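Local atomic coordinates of peptidyl tryptophan dihydroxylase (Pseudomonas putida, PDB entry 7CTQ), a protein that probably uses bound FAD to dihydroxylate a tryptophan within a polypeptide, a step essential for making the tryptophylquinone cofactor of quinohemoprotein amine dehydrogenase. Residues V398-A403 with E408-G413. Numbering follows the deposited sequence.
Sequences VRELQA and EAVVSG
The carboxylate of Glu-400 meets Val-410 through one oxygen, OE1, and its plane passes between the two valine methyls, so neither is stacked over a carboxylate face. Val-410 CG2 is 3.7 Å from OE1 of Glu-400, and Val-410 CG1 is 3.8 Å from the same atom on the opposite side of the plane. These are van der Waals contacts; the polar partner of OE1 is Arg-405, a salt bridge from the short connection between the segments, and that side chain also touches Val-410. Extension of the Glu-400 chain beyond CG (chi2 -168°) carries the carboxylate past the valine, the two side chains running in opposite directions. At its base, Glu-400 CB approaches Val-410 CG2 to 3.9 Å, so both ends of the acid contribute. Leu-401 adds a second apolar side chain: its CD2 lies 4.0 Å from CG2 of Val-410, with the side chains crossing at about a right angle. CG2 is thus the shared point of contact, and Val-410 supplies about half of the 152 Å² buried. No hydrogen bond spans the segments; their nearest CA atoms, of Glu-400 and Val-410, are 6.8 Å apart. A second flat group, the Ala-409 carbonyl, accepts two bonds within 408-413. Ser-412 OG donates to Ala-409 O at 3.0 Å, with an angle of 131° at the carbonyl oxygen and a 25° tilt out of the carbonyl plane; Ser-412 N bonds from the same face. This small surface contact between helix 395-402 and the short helix 407-410, linked by a connection containing Arg-405, buries none of its touching residues fully; its centre lies about 39 Å from the centre of the chain. Helix 416-428 joins both parts, receiving Leu-401 on Leu-426 and Val-411 on Gln-419 and Val-422, while Val-398 and Arg-399 rest on Val-360 of strand 359-367.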
# COMPACT_ATOMS: atom_id res chain seq x y z
N VAL A 398 -4.28 28.31 -18.66
CA VAL A 398 -3.16 27.75 -19.42
C VAL A 398 -3.45 27.77 -20.91
O VAL A 398 -2.55 28.01 -21.73
CB VAL A 398 -2.83 26.33 -18.92
CG1 VAL A 398 -1.81 25.67 -19.83
CG2 VAL A 398 -2.32 26.38 -17.48
N ARG A 399 -4.70 27.52 -21.30
CA ARG A 399 -5.09 27.72 -22.69
C ARG A 399 -4.76 29.14 -23.14
O ARG A 399 -4.11 29.34 -24.17
CB ARG A 399 -6.59 27.42 -22.87
CG ARG A 399 -6.92 25.97 -23.19
CD ARG A 399 -8.43 25.82 -23.38
NE ARG A 399 -8.82 24.51 -23.91
CZ ARG A 399 -8.72 24.16 -25.19
NH1 ARG A 399 -8.22 25.00 -26.09
NH2 ARG A 399 -9.12 22.95 -25.56
N GLU A 400 -5.19 30.14 -22.36
CA GLU A 400 -4.91 31.52 -22.75
C GLU A 400 -3.41 31.80 -22.77
O GLU A 400 -2.90 32.41 -23.71
CB GLU A 400 -5.63 32.50 -21.82
CG GLU A 400 -7.15 32.53 -22.00
CD GLU A 400 -7.82 33.69 -21.28
OE1 GLU A 400 -7.21 34.24 -20.33
OE2 GLU A 400 -8.95 34.05 -21.66
N LEU A 401 -2.68 31.32 -21.75
CA LEU A 401 -1.23 31.52 -21.74
C LEU A 401 -0.57 30.89 -22.96
O LEU A 401 0.31 31.49 -23.58
CB LEU A 401 -0.61 30.93 -20.46
CG LEU A 401 -0.88 31.64 -19.13
CD1 LEU A 401 -0.47 30.76 -17.95
CD2 LEU A 401 -0.16 32.99 -19.08
N GLN A 402 -0.98 29.67 -23.31
CA GLN A 402 -0.41 29.02 -24.48
C GLN A 402 -0.83 29.72 -25.76
O GLN A 402 -0.14 29.59 -26.78
CB GLN A 402 -0.80 27.54 -24.49
CG GLN A 402 -0.21 26.76 -23.30
CD GLN A 402 -0.52 25.27 -23.35
OE1 GLN A 402 -1.62 24.86 -23.73
NE2 GLN A 402 0.45 24.45 -22.95
N ALA A 403 -1.93 30.48 -25.74
CA ALA A 403 -2.34 31.31 -26.86
C ALA A 403 -1.65 32.66 -26.90
O ALA A 403 -1.97 33.48 -27.77
CB ALA A 403 -3.86 31.52 -26.84
N GLU A 408 -0.54 38.73 -16.68
CA GLU A 408 -1.27 39.72 -15.91
C GLU A 408 -2.74 39.79 -16.34
O GLU A 408 -3.64 39.80 -15.50
CB GLU A 408 -0.60 41.09 -16.03
CG GLU A 408 0.70 41.19 -15.24
CD GLU A 408 0.68 42.28 -14.17
OE1 GLU A 408 -0.42 42.81 -13.87
OE2 GLU A 408 1.76 42.61 -13.63
N ALA A 409 -2.98 39.81 -17.65
CA ALA A 409 -4.36 39.82 -18.15
C ALA A 409 -5.09 38.51 -17.84
O ALA A 409 -6.28 38.53 -17.50
CB ALA A 409 -4.36 40.07 -19.66
N VAL A 410 -4.39 37.37 -17.94
CA VAL A 410 -5.03 36.07 -17.76
C VAL A 410 -5.63 35.95 -16.36
O VAL A 410 -6.73 35.40 -16.19
CB VAL A 410 -4.01 34.94 -18.04
CG1 VAL A 410 -4.57 33.59 -17.64
CG2 VAL A 410 -3.62 34.94 -19.51
N VAL A 411 -4.94 36.48 -15.36
CA VAL A 411 -5.35 36.33 -13.97
C VAL A 411 -6.07 37.57 -13.43
O VAL A 411 -6.42 37.61 -12.24
CB VAL A 411 -4.14 35.97 -13.09
CG1 VAL A 411 -3.36 34.83 -13.73
CG2 VAL A 411 -3.24 37.18 -12.92
N SER A 412 -6.31 38.57 -14.27
CA SER A 412 -6.84 39.84 -13.79
C SER A 412 -8.25 39.73 -13.21
O SER A 412 -8.68 40.64 -12.49
CB SER A 412 -6.86 40.85 -14.93
OG SER A 412 -7.84 40.49 -15.88
N GLY A 413 -8.96 38.64 -13.48
CA GLY A 413 -10.30 38.51 -12.95
C GLY A 413 -10.40 37.92 -11.56
O GLY A 413 -11.48 37.99 -10.96